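Long-range contacts in pyruvate kinase (Cryptosporidium parvum, PDB 4DRS), which probably catalyses the last step of glycolysis, transferring phosphate from phosphoenolpyruvate to ADP to give pyruvate and ATP: residues Lys111-Ile115 against Val208-Ile212; Arg116-Gly122 against Tyr140-Asn145; Gln132-Thr138 against Asp183-Val189; Tyr153-Ser159 against Leu203-His209; Val160-Ser164 against Gln176-Ile180. All blocks are in the same frame, centred on the assembly; numbering follows the deposited sequence.

Contact 1: residues Lys111-Ile115 against Val208-Ile212; sequences KGPEI and VHLPI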
# COMPACT_ATOMS: atom_id res chain seq x y z
N LYS A 111 -3.54 47.46 -0.06
CA LYS A 111 -3.35 48.00 -1.41
C LYS A 111 -2.02 47.50 -2.01
O LYS A 111 -1.99 47.06 -3.15
CB LYS A 111 -3.39 49.53 -1.37
CG LYS A 111 -3.32 50.20 -2.73
CD LYS A 111 -3.44 51.71 -2.60
CE LYS A 111 -3.37 52.37 -3.97
NZ LYS A 111 -3.82 53.79 -3.90
N GLY A 112 -0.95 47.58 -1.23
CA GLY A 112 0.36 47.11 -1.67
C GLY A 112 0.98 47.95 -2.78
O GLY A 112 0.49 49.04 -3.10
N PRO A 113 2.07 47.44 -3.38
CA PRO A 113 2.83 48.19 -4.38
C PRO A 113 2.18 48.16 -5.76
O PRO A 113 2.76 47.60 -6.70
CB PRO A 113 4.18 47.48 -4.39
CG PRO A 113 3.87 46.07 -4.02
CD PRO A 113 2.66 46.11 -3.12
N GLU A 114 1.00 48.76 -5.89
CA GLU A 114 0.30 48.80 -7.18
C GLU A 114 0.44 50.16 -7.86
O GLU A 114 0.64 51.18 -7.21
CB GLU A 114 -1.17 48.41 -7.02
CG GLU A 114 -2.00 49.32 -6.12
CD GLU A 114 -3.48 48.98 -6.12
OE1 GLU A 114 -3.84 47.78 -6.03
OE2 GLU A 114 -4.30 49.92 -6.21
N ILE A 115 0.33 50.15 -9.19
CA ILE A 115 0.33 51.37 -9.98
C ILE A 115 -1.06 51.55 -10.59
O ILE A 115 -1.58 50.64 -11.24
CB ILE A 115 1.39 51.34 -11.11
CG1 ILE A 115 2.77 50.97 -10.55
CG2 ILE A 115 1.44 52.68 -11.84
CD1 ILE A 115 3.72 50.41 -11.58
N VAL A 208 9.85 47.69 -10.39
CA VAL A 208 8.99 48.70 -9.80
C VAL A 208 9.56 49.09 -8.43
O VAL A 208 9.67 48.24 -7.54
CB VAL A 208 7.53 48.21 -9.66
CG1 VAL A 208 6.66 49.26 -8.97
CG2 VAL A 208 6.96 47.85 -11.03
N HIS A 209 9.92 50.36 -8.27
CA HIS A 209 10.55 50.82 -7.04
C HIS A 209 9.54 51.27 -6.01
O HIS A 209 9.50 52.43 -5.60
CB HIS A 209 11.59 51.90 -7.33
CG HIS A 209 12.69 51.45 -8.27
ND1 HIS A 209 13.72 50.68 -7.86
CD2 HIS A 209 12.89 51.67 -9.63
CE1 HIS A 209 14.53 50.43 -8.90
NE2 HIS A 209 14.02 51.04 -9.99
N LEU A 210 8.71 50.32 -5.58
CA LEU A 210 7.74 50.55 -4.51
C LEU A 210 7.95 49.55 -3.38
O LEU A 210 8.35 48.40 -3.63
CB LEU A 210 6.30 50.46 -5.04
CG LEU A 210 5.75 51.60 -5.91
CD1 LEU A 210 4.38 51.24 -6.45
CD2 LEU A 210 5.70 52.93 -5.17
N PRO A 211 7.70 49.96 -2.12
CA PRO A 211 7.80 49.01 -1.02
C PRO A 211 6.61 48.04 -1.01
O PRO A 211 5.53 48.37 -1.51
CB PRO A 211 7.78 49.89 0.24
CG PRO A 211 7.53 51.29 -0.22
CD PRO A 211 7.18 51.27 -1.67
N ILE A 212 6.82 46.85 -0.44
CA ILE A 212 5.74 45.89 -0.27
C ILE A 212 4.74 46.45 0.75
O ILE A 212 3.53 46.37 0.56
CB ILE A 212 6.27 44.50 0.14
CG1 ILE A 212 7.30 43.98 -0.89
CG2 ILE A 212 5.13 43.51 0.35
CD1 ILE A 212 6.84 43.98 -2.34
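These irregular connections form the interdomain hinge of the pyruvate kinase fold: K111-I115 leaves the TIM barrel after strand 105-109, and V208-I212 returns to it ahead of helix 215-226, with the inserted B domain between them. Their touching parts run 159° apart, as fits an outgoing and a returning chain, and the 280 Å² buried come from packing without an inter-segment hydrogen bond. V208 comes first, directed toward the other segment, with CG1 4.1 Å from I115 CD1. The chain bends in an inverse gamma turn centred on H209, where the bond from L210 N to V208 O (3.0 Å) is weak. L210 faces P113 (CA to CA 5.4 Å). P113 CB lies 3.7 Å from L210 CB, and L210 CD1 3.8 Å from E114 O. The CA-to-CB bond of P211 points away, and its carbonyl faces P113. I212 starts away, yet its CD1 folds back to 4.0 Å from P113 CG. P113, the most covered residue at 85 Å², centres its own inverse gamma turn (E114 N to G112 O, 2.9 Å), while the E114 carboxylate is salt-bridged to the ADP-binding R116. The tightest approach is P113 CB to P211 O, at 3.3 Å.

Contact 2: residues Arg116-Gly122 against Tyr140-Asn145; sequences RTGMLEG and YSMLGN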
# COMPACT_ATOMS: atom_id res chain seq x y z
N ARG A 116 -1.66 52.72 -10.37
CA ARG A 116 -2.97 53.01 -10.93
C ARG A 116 -2.98 54.29 -11.76
O ARG A 116 -2.12 55.16 -11.57
CB ARG A 116 -4.05 53.04 -9.84
CG ARG A 116 -4.38 51.67 -9.26
CD ARG A 116 -5.77 51.63 -8.64
NE ARG A 116 -6.09 50.32 -8.06
CZ ARG A 116 -6.58 49.29 -8.74
NH1 ARG A 116 -6.83 49.38 -10.04
NH2 ARG A 116 -6.83 48.15 -8.11
N THR A 117 -3.93 54.38 -12.68
CA THR A 117 -4.13 55.60 -13.47
C THR A 117 -4.96 56.61 -12.70
O THR A 117 -5.56 56.28 -11.67
CB THR A 117 -4.78 55.29 -14.84
OG1 THR A 117 -5.99 54.54 -14.65
CG2 THR A 117 -3.84 54.50 -15.73
N GLY A 118 -4.99 57.85 -13.18
CA GLY A 118 -5.72 58.93 -12.51
C GLY A 118 -7.17 59.05 -12.95
O GLY A 118 -7.71 58.15 -13.60
N MET A 119 -7.79 60.17 -12.59
CA MET A 119 -9.17 60.45 -12.96
C MET A 119 -9.25 60.96 -14.40
O MET A 119 -8.35 61.66 -14.87
CB MET A 119 -9.79 61.48 -12.01
CG MET A 119 -9.82 61.05 -10.55
SD MET A 119 -10.96 59.69 -10.21
CE MET A 119 -12.52 60.57 -10.13
N LEU A 120 -10.32 60.60 -15.10
CA LEU A 120 -10.49 60.96 -16.51
C LEU A 120 -11.23 62.28 -16.72
O LEU A 120 -11.50 63.01 -15.76
CB LEU A 120 -11.16 59.81 -17.29
CG LEU A 120 -10.35 58.52 -17.50
CD1 LEU A 120 -11.22 57.44 -18.13
CD2 LEU A 120 -9.10 58.75 -18.33
N GLU A 121 -11.55 62.58 -17.98
CA GLU A 121 -12.18 63.84 -18.39
C GLU A 121 -13.46 64.14 -17.61
O GLU A 121 -14.54 63.62 -17.93
CB GLU A 121 -12.45 63.83 -19.90
CG GLU A 121 -12.92 65.16 -20.48
CD GLU A 121 -11.80 66.18 -20.60
OE1 GLU A 121 -10.91 65.98 -21.44
OE2 GLU A 121 -11.83 67.18 -19.85
N GLY A 122 -13.34 64.98 -16.58
CA GLY A 122 -14.46 65.31 -15.70
C GLY A 122 -14.86 64.15 -14.81
O GLY A 122 -14.86 64.25 -13.59
N TYR A 140 -0.32 63.18 -10.28
CA TYR A 140 -1.48 62.33 -10.01
C TYR A 140 -2.79 63.11 -9.90
O TYR A 140 -3.81 62.70 -10.47
CB TYR A 140 -1.24 61.43 -8.78
CG TYR A 140 -2.20 60.26 -8.66
CD1 TYR A 140 -2.60 59.53 -9.79
CD2 TYR A 140 -2.69 59.86 -7.42
CE1 TYR A 140 -3.47 58.46 -9.68
CE2 TYR A 140 -3.56 58.78 -7.30
CZ TYR A 140 -3.95 58.09 -8.43
OH TYR A 140 -4.81 57.03 -8.31
N SER A 141 -2.77 64.23 -9.19
CA SER A 141 -3.95 65.08 -9.02
C SER A 141 -4.21 65.94 -10.26
O SER A 141 -4.15 67.17 -10.21
CB SER A 141 -3.83 65.95 -7.77
OG SER A 141 -3.75 65.16 -6.60
N MET A 142 -4.51 65.26 -11.37
CA MET A 142 -4.79 65.92 -12.64
C MET A 142 -5.80 65.09 -13.43
O MET A 142 -5.65 63.87 -13.55
CB MET A 142 -3.52 66.10 -13.46
CG MET A 142 -3.69 66.96 -14.71
SD MET A 142 -2.69 66.42 -16.11
CE MET A 142 -3.51 64.90 -16.59
N LEU A 143 -6.82 65.77 -13.96
CA LEU A 143 -7.82 65.12 -14.80
C LEU A 143 -7.24 64.83 -16.18
O LEU A 143 -6.76 65.73 -16.87
CB LEU A 143 -9.08 66.00 -14.92
CG LEU A 143 -9.86 66.35 -13.64
CD1 LEU A 143 -10.94 67.37 -13.95
CD2 LEU A 143 -10.46 65.11 -12.98
N GLY A 144 -7.29 63.56 -16.57
CA GLY A 144 -6.67 63.10 -17.81
C GLY A 144 -7.65 62.88 -18.95
O GLY A 144 -8.69 62.26 -18.77
N ASN A 145 -7.29 63.38 -20.13
CA ASN A 145 -8.11 63.22 -21.33
C ASN A 145 -7.68 62.01 -22.18
O ASN A 145 -7.10 61.05 -21.66
CB ASN A 145 -8.13 64.51 -22.17
CG ASN A 145 -6.74 65.08 -22.41
OD1 ASN A 145 -5.81 64.36 -22.78
ND2 ASN A 145 -6.60 66.39 -22.22
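The backbones of R116-G122 and Y140-N145 run in directions 52° apart. The CA atoms of G118 and Y140 are 6.0 Å apart; the chains come closest at L120 and G144 (CA to CA 4.6 Å) and part slightly to 5.1 Å between the CA atoms of E121 and N145. One well-formed hydrogen bond joins them, from G144 N to M119 O (2.8 Å, 171°). Around it lie two CA-H...O contacts, L143 CA to M119 O at 3.5 Å and L120 CA to G144 O at 3.2 Å. E121 N is 3.0 Å from G144 O, but at too poor an angle for a bond. Neither segment is a regular strand. Both belong to the B domain, the small beta-rich domain inserted into the TIM barrel: the first comes up from barrel strand 105-109, the second follows B-domain strand 133-137. The Y140 side chain covers the start of the first segment: its CE1 is 3.6 Å from G118 CA, and T117 O lies near the ring plane, 3.5 Å from Y140 OH. R116, seen to bind ADP in a structure of this protein, approaches Y140 with its backbone (R116 O to Y140 CE1 4.0 Å) and with CB (4.3 Å from Y140 OH); its guanidinium leads away to a salt bridge with E114. Further along, M119 CB packs on L143 CD2 at 3.8 Å, and E121 OE1 folds back to 3.2 Å from N145 CB.

Contact 3: residues Gln132-Thr138 against Asp183-Val189; sequences QTLKITT and DFIVCKV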
# COMPACT_ATOMS: atom_id res chain seq x y z
N GLN A 132 -1.94 56.54 -32.23
CA GLN A 132 -1.88 57.82 -31.50
C GLN A 132 -0.80 57.78 -30.42
O GLN A 132 -0.49 56.71 -29.88
CB GLN A 132 -3.25 58.17 -30.90
CG GLN A 132 -3.59 57.44 -29.61
CD GLN A 132 -4.91 57.87 -29.01
OE1 GLN A 132 -5.98 57.50 -29.50
NE2 GLN A 132 -4.84 58.64 -27.93
N THR A 133 -0.24 58.94 -30.11
CA THR A 133 0.78 59.03 -29.06
C THR A 133 0.15 59.51 -27.75
O THR A 133 -0.25 60.67 -27.62
CB THR A 133 1.97 59.94 -29.46
OG1 THR A 133 1.53 61.30 -29.54
CG2 THR A 133 2.57 59.51 -30.80
N LEU A 134 0.06 58.59 -26.79
CA LEU A 134 -0.52 58.89 -25.48
C LEU A 134 0.55 59.31 -24.47
O LEU A 134 1.56 58.62 -24.29
CB LEU A 134 -1.30 57.68 -24.94
CG LEU A 134 -1.85 57.78 -23.51
CD1 LEU A 134 -3.12 58.62 -23.46
CD2 LEU A 134 -2.10 56.39 -22.94
N LYS A 135 0.31 60.44 -23.82
CA LYS A 135 1.19 60.95 -22.77
C LYS A 135 0.71 60.45 -21.41
O LYS A 135 -0.50 60.29 -21.19
CB LYS A 135 1.21 62.48 -22.80
CG LYS A 135 2.22 63.14 -21.88
CD LYS A 135 2.11 64.65 -21.94
CE LYS A 135 3.04 65.32 -20.93
NZ LYS A 135 2.93 66.80 -20.99
N ILE A 136 1.65 60.19 -20.51
CA ILE A 136 1.34 59.76 -19.15
C ILE A 136 2.16 60.57 -18.15
O ILE A 136 3.37 60.36 -18.02
CB ILE A 136 1.58 58.24 -18.94
CG1 ILE A 136 0.81 57.41 -19.98
CG2 ILE A 136 1.17 57.81 -17.53
CD1 ILE A 136 1.24 55.96 -20.08
N THR A 137 1.51 61.49 -17.45
CA THR A 137 2.17 62.33 -16.45
C THR A 137 2.17 61.67 -15.07
O THR A 137 1.35 60.78 -14.81
CB THR A 137 1.53 63.75 -16.37
OG1 THR A 137 2.20 64.53 -15.38
CG2 THR A 137 0.04 63.66 -16.04
N THR A 138 3.10 62.09 -14.21
CA THR A 138 3.18 61.59 -12.84
C THR A 138 2.48 62.54 -11.86
O THR A 138 2.40 62.27 -10.66
CB THR A 138 4.64 61.35 -12.38
OG1 THR A 138 5.38 62.58 -12.46
CG2 THR A 138 5.30 60.30 -13.25
N ASP A 183 8.89 64.35 -15.42
CA ASP A 183 7.72 63.86 -14.69
C ASP A 183 6.64 63.26 -15.60
O ASP A 183 5.44 63.35 -15.30
CB ASP A 183 7.14 64.97 -13.80
CG ASP A 183 6.82 66.26 -14.56
OD1 ASP A 183 6.28 66.19 -15.69
OD2 ASP A 183 7.09 67.35 -14.01
N PHE A 184 7.06 62.65 -16.70
CA PHE A 184 6.14 62.07 -17.68
C PHE A 184 6.82 61.12 -18.66
O PHE A 184 8.05 61.10 -18.77
CB PHE A 184 5.44 63.18 -18.47
CG PHE A 184 6.33 63.88 -19.47
CD1 PHE A 184 7.17 64.91 -19.07
CD2 PHE A 184 6.33 63.49 -20.80
CE1 PHE A 184 8.00 65.55 -19.98
CE2 PHE A 184 7.15 64.12 -21.72
CZ PHE A 184 7.99 65.15 -21.31
N ILE A 185 6.01 60.34 -19.37
CA ILE A 185 6.46 59.55 -20.52
C ILE A 185 5.46 59.69 -21.66
O ILE A 185 4.27 59.92 -21.43
CB ILE A 185 6.67 58.05 -20.19
CG1 ILE A 185 5.38 57.40 -19.68
CG2 ILE A 185 7.83 57.86 -19.22
CD1 ILE A 185 5.41 55.88 -19.65
N VAL A 186 5.94 59.56 -22.89
CA VAL A 186 5.08 59.55 -24.07
C VAL A 186 5.15 58.16 -24.69
O VAL A 186 6.24 57.66 -25.00
CB VAL A 186 5.48 60.63 -25.10
CG1 VAL A 186 4.50 60.66 -26.26
CG2 VAL A 186 5.55 62.00 -24.44
N CYS A 187 3.99 57.54 -24.87
CA CYS A 187 3.90 56.19 -25.41
C CYS A 187 3.16 56.17 -26.75
O CYS A 187 2.51 57.15 -27.12
CB CYS A 187 3.20 55.27 -24.42
SG CYS A 187 4.04 55.10 -22.83
N LYS A 188 3.29 55.05 -27.45
CA LYS A 188 2.57 54.84 -28.71
C LYS A 188 1.57 53.71 -28.52
O LYS A 188 1.95 52.56 -28.29
CB LYS A 188 3.56 54.52 -29.84
CG LYS A 188 2.94 54.52 -31.23
CD LYS A 188 3.94 54.09 -32.29
CE LYS A 188 4.19 52.59 -32.25
NZ LYS A 188 5.19 52.17 -33.28
N VAL A 189 0.28 54.05 -28.61
CA VAL A 189 -0.81 53.08 -28.47
C VAL A 189 -0.69 52.00 -29.54
O VAL A 189 -0.73 52.29 -30.74
CB VAL A 189 -2.19 53.77 -28.53
CG1 VAL A 189 -3.31 52.74 -28.45
CG2 VAL A 189 -2.34 54.78 -27.39
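Q132 opens an antiparallel strand pair of the B domain, accepting V189 N at its O (3.0 Å). T133 pairs with K188 in a non-hydrogen-bonded site, its CA 3.2 Å from C187 O. L134 and C187 form a hydrogen-bonded pair: C187 N to L134 O is strong (2.7 Å, 171°), the return bond from L134 N to C187 O weak (2.9 Å, 124°). K135 lies on the same face as T133, T137 and F184, and its NZ is 4.8 Å from the F184 ring centroid and 15° off the normal, a cation-pi contact. I136 and I185 exchange two bonds (I136 N to I185 O 2.8 Å, I185 N to I136 O 3.0 Å); with L134 and C187 they populate the buried face. T137 faces F184, and T138 closes the pair with both N and OG1 2.9 Å from D183 O. The axes lie 4.5 Å apart at 155°. Strand 133-137 is flanked on its other edge by parallel strand 148-150, strand 184-188 by antiparallel strand 173-180.

Contact 4: residues Tyr153-Ser159 against Leu203-His209; sequences YSLLPKS and LPGCKVH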
# COMPACT_ATOMS: atom_id res chain seq x y z
N TYR A 153 2.49 56.41 -9.91
CA TYR A 153 3.89 56.04 -9.70
C TYR A 153 4.82 57.17 -10.17
O TYR A 153 5.07 57.33 -11.37
CB TYR A 153 4.16 54.72 -10.43
CG TYR A 153 5.54 54.11 -10.26
CD1 TYR A 153 6.15 54.01 -9.01
CD2 TYR A 153 6.23 53.61 -11.36
CE1 TYR A 153 7.41 53.45 -8.87
CE2 TYR A 153 7.48 53.04 -11.23
CZ TYR A 153 8.07 52.96 -9.99
OH TYR A 153 9.32 52.40 -9.87
N SER A 154 5.32 57.96 -9.22
CA SER A 154 6.14 59.14 -9.54
C SER A 154 7.54 58.79 -10.07
O SER A 154 8.19 59.63 -10.69
CB SER A 154 6.24 60.08 -8.34
OG SER A 154 7.09 59.56 -7.34
N LEU A 155 7.98 57.57 -9.80
CA LEU A 155 9.26 57.07 -10.31
C LEU A 155 9.13 56.37 -11.67
O LEU A 155 10.05 55.66 -12.09
CB LEU A 155 9.91 56.13 -9.28
CG LEU A 155 10.71 56.74 -8.12
CD1 LEU A 155 10.96 55.69 -7.05
CD2 LEU A 155 12.02 57.34 -8.60
N LEU A 156 8.00 56.57 -12.35
CA LEU A 156 7.77 55.99 -13.67
C LEU A 156 8.84 56.34 -14.72
O LEU A 156 9.32 55.44 -15.41
CB LEU A 156 6.36 56.33 -14.20
CG LEU A 156 5.97 55.81 -15.59
CD1 LEU A 156 5.93 54.29 -15.63
CD2 LEU A 156 4.64 56.39 -16.03
N PRO A 157 9.21 57.64 -14.84
CA PRO A 157 10.21 58.01 -15.85
C PRO A 157 11.56 57.30 -15.67
O PRO A 157 12.23 56.98 -16.65
CB PRO A 157 10.37 59.52 -15.66
CG PRO A 157 9.86 59.81 -14.29
CD PRO A 157 8.74 58.83 -14.10
N LYS A 158 11.94 57.06 -14.41
CA LYS A 158 13.22 56.43 -14.08
C LYS A 158 13.13 54.90 -14.00
O LYS A 158 14.05 54.25 -13.51
CB LYS A 158 13.75 57.00 -12.76
CG LYS A 158 13.90 58.52 -12.75
CD LYS A 158 14.35 59.06 -11.40
CE LYS A 158 15.85 58.93 -11.20
NZ LYS A 158 16.34 59.73 -10.05
N SER A 159 12.03 54.34 -14.49
CA SER A 159 11.79 52.89 -14.41
C SER A 159 11.63 52.23 -15.78
O SER A 159 11.70 51.00 -15.89
CB SER A 159 10.56 52.60 -13.54
OG SER A 159 10.76 53.07 -12.22
N LEU A 203 4.48 47.12 -15.79
CA LEU A 203 5.74 47.39 -16.47
C LEU A 203 6.55 46.10 -16.63
O LEU A 203 7.44 45.82 -15.82
CB LEU A 203 6.55 48.46 -15.73
CG LEU A 203 5.87 49.78 -15.35
CD1 LEU A 203 6.81 50.62 -14.49
CD2 LEU A 203 5.42 50.57 -16.57
N PRO A 204 6.25 45.31 -17.69
CA PRO A 204 6.94 44.04 -17.95
C PRO A 204 8.45 44.21 -18.11
O PRO A 204 8.90 45.11 -18.83
CB PRO A 204 6.32 43.58 -19.28
CG PRO A 204 4.99 44.24 -19.33
CD PRO A 204 5.21 45.58 -18.69
N GLY A 205 9.20 43.35 -17.44
CA GLY A 205 10.67 43.39 -17.48
C GLY A 205 11.30 44.58 -16.79
O GLY A 205 12.51 44.80 -16.90
N CYS A 206 10.49 45.36 -16.07
CA CYS A 206 10.98 46.54 -15.36
C CYS A 206 10.80 46.37 -13.85
O CYS A 206 9.79 45.84 -13.38
CB CYS A 206 10.26 47.80 -15.84
SG CYS A 206 10.46 48.17 -17.60
N LYS A 207 11.80 46.83 -13.10
CA LYS A 207 11.74 46.82 -11.64
C LYS A 207 10.89 48.00 -11.16
O LYS A 207 11.17 49.15 -11.50
CB LYS A 207 13.15 46.86 -11.03
CG LYS A 207 13.23 46.90 -9.51
CD LYS A 207 12.70 45.61 -8.86
CE LYS A 207 13.04 45.55 -7.37
NZ LYS A 207 12.30 46.56 -6.55
N VAL A 208 9.85 47.69 -10.39
CA VAL A 208 8.99 48.70 -9.80
C VAL A 208 9.56 49.09 -8.43
O VAL A 208 9.67 48.24 -7.54
CB VAL A 208 7.53 48.21 -9.66
CG1 VAL A 208 6.66 49.26 -8.97
CG2 VAL A 208 6.96 47.85 -11.03
N HIS A 209 9.92 50.36 -8.27
CA HIS A 209 10.55 50.82 -7.04
C HIS A 209 9.54 51.27 -6.01
O HIS A 209 9.50 52.43 -5.60
CB HIS A 209 11.59 51.90 -7.33
CG HIS A 209 12.69 51.45 -8.27
ND1 HIS A 209 13.72 50.68 -7.86
CD2 HIS A 209 12.89 51.67 -9.63
CE1 HIS A 209 14.53 50.43 -8.90
NE2 HIS A 209 14.02 51.04 -9.99
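The Y153 ring is overlapped on one face by V208, whose CG1 lies 4.1 Å from Y153 CZ, while L203 CD1 comes within 4.1 Å of Y153 CE2. The phenol tip reaches the backbone of the other segment: H209 N donates to Y153 OH at 2.7 Å and 162°. That hydroxyl in turn donates to S159 OG (2.8 Å), which donates to L155 O (2.7 Å), so the chain of bonds folds Y153-S159 back on itself while tying it to the other segment. Both segments are turn-rich loops of the B domain, with a type I turn spanning Y153-L156 and a type II turn L203-C206. Next to these bonds, L203 packs its CD2 on L156 CD1 (3.9 Å). H209 CB meets L155 CD1 (3.9 Å), and S159 OG sits at the edge of the imidazole, 3.6 Å from H209 CD2. Y153 also touches I115 and L210, which brings this contact up against the hinge with the barrel. Each of the two hydroxyls both accepts and donates, so the buried phenol has its polar end satisfied while the ring packs on V208 and L203, consistent with a well-defined ring orientation.

Contact 5: residues Val160-Ser164 against Gln176-Ile180; sequences VQIGS and QVLEI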
# COMPACT_ATOMS: atom_id res chain seq x y z
N VAL A 160 11.40 53.04 -16.80
CA VAL A 160 11.31 52.55 -18.18
C VAL A 160 12.47 53.07 -19.03
O VAL A 160 13.25 53.91 -18.59
CB VAL A 160 9.96 52.92 -18.84
CG1 VAL A 160 8.79 52.28 -18.10
CG2 VAL A 160 9.78 54.43 -18.93
N GLN A 161 12.58 52.55 -20.25
CA GLN A 161 13.51 53.08 -21.25
C GLN A 161 12.80 53.15 -22.60
O GLN A 161 11.74 52.56 -22.78
CB GLN A 161 14.79 52.23 -21.32
CG GLN A 161 14.56 50.73 -21.43
CD GLN A 161 15.84 49.95 -21.66
OE1 GLN A 161 16.83 50.14 -20.97
NE2 GLN A 161 15.81 49.06 -22.65
N ILE A 162 13.39 53.89 -23.54
CA ILE A 162 12.83 53.98 -24.89
C ILE A 162 12.65 52.57 -25.44
O ILE A 162 13.61 51.81 -25.55
CB ILE A 162 13.74 54.81 -25.85
CG1 ILE A 162 14.07 56.19 -25.26
CG2 ILE A 162 13.13 54.90 -27.24
CD1 ILE A 162 12.93 57.18 -25.18
N GLY A 163 11.41 52.21 -25.74
CA GLY A 163 11.10 50.88 -26.26
C GLY A 163 10.39 49.94 -25.30
O GLY A 163 9.83 48.93 -25.72
N SER A 164 10.42 50.27 -24.01
CA SER A 164 9.71 49.49 -22.98
C SER A 164 8.20 49.49 -23.22
O SER A 164 7.65 50.44 -23.77
CB SER A 164 10.00 50.04 -21.57
OG SER A 164 11.36 49.89 -21.23
N GLN A 176 4.04 51.63 -25.96
CA GLN A 176 5.49 51.54 -26.07
C GLN A 176 6.10 52.93 -25.95
O GLN A 176 5.70 53.86 -26.65
CB GLN A 176 5.88 50.89 -27.39
CG GLN A 176 7.35 50.49 -27.49
CD GLN A 176 7.70 49.90 -28.85
OE1 GLN A 176 7.38 50.47 -29.89
NE2 GLN A 176 8.38 48.76 -28.83
N VAL A 177 7.08 53.06 -25.05
CA VAL A 177 7.69 54.35 -24.74
C VAL A 177 8.38 54.97 -25.96
O VAL A 177 9.14 54.30 -26.65
CB VAL A 177 8.69 54.24 -23.57
CG1 VAL A 177 9.23 55.61 -23.18
CG2 VAL A 177 8.05 53.57 -22.36
N LEU A 178 8.08 56.24 -26.20
CA LEU A 178 8.71 57.01 -27.27
C LEU A 178 9.62 58.10 -26.71
O LEU A 178 10.62 58.46 -27.33
CB LEU A 178 7.65 57.65 -28.18
CG LEU A 178 6.63 56.76 -28.91
CD1 LEU A 178 5.63 57.65 -29.63
CD2 LEU A 178 7.30 55.81 -29.88
N GLU A 179 9.26 58.62 -25.54
CA GLU A 179 10.00 59.69 -24.89
C GLU A 179 9.88 59.58 -23.37
O GLU A 179 8.89 59.07 -22.85
CB GLU A 179 9.47 61.05 -25.36
CG GLU A 179 10.38 62.23 -25.06
CD GLU A 179 9.74 63.57 -25.39
OE1 GLU A 179 9.37 63.79 -26.56
OE2 GLU A 179 9.61 64.40 -24.46
N ILE A 180 10.91 60.06 -22.67
CA ILE A 180 10.91 60.11 -21.21
C ILE A 180 11.32 61.51 -20.76
O ILE A 180 12.39 62.00 -21.12
CB ILE A 180 11.86 59.05 -20.60
CG1 ILE A 180 11.38 57.64 -20.93
CG2 ILE A 180 11.97 59.23 -19.09
CD1 ILE A 180 12.46 56.58 -20.83
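A classic beta bulge shapes this contact: L178 and E179 both stand opposite V186 of strand 184-188, and L178 has the near-helical psi of -31° within an otherwise extended strand. The CA-to-CB bonds of L178 and E179 therefore both point away from V160-S164, while those of V177 and I180, on either side of them, point toward it. V177 is the most covered residue, at 79 Å²; its CG2 packs on V160 CG2 at 3.9 Å, and its CB lies 3.6 Å from Q161 O. I180 CD1 is 3.9 Å from V160 CG2 and 3.7 Å from Q161 CA. The facing segment contains a type II turn, Q161-S164, closed by S164 N to Q161 O (2.9 Å) and braced by Q161 N to S164 OG (3.1 Å). G163 holds its third position with phi 108° and psi -16°, where a CB would jam against the preceding carbonyl. Within the B domain this turn leads into strand 165-168, antiparallel to strand 173-180, and its backbone is already bonded to that neighbour: V177 N donates to S164 O (3.0 Å, 166°) and G163 N to V177 O (3.2 Å, 145°). Q176 adds a weak bond from NE2 to G163 O at 3.4 Å. I162, exposed, curls its end over the bulge, with CD1 3.4 Å from L178 O and 3.9 Å from E179 CA.

In the fold
The five contacts run from the hinge into the B domain. Contacts 1 and 4, centres about 10 Å apart, share V208 and H209 and touch where I115 CG2 meets Y153 CB (3.7 Å). Contacts 3 and 5, centres about 9 Å apart, lie on adjacent strands, and T137 CG2 joins contact 3 to M142 CE of contact 2 (3.8 Å). Distance from the ADP site grows accordingly: contact 2 contains R116, contact 1 its salt-bridge partner E114, the side chains of Y153 and I136 are about 8 and 10 Å from that of R116, and contact 5 lies away. A glycerol, probably from the crystallisation liquor, lies about 5 Å from the E114 and R116 side chains; no ADP is bound here.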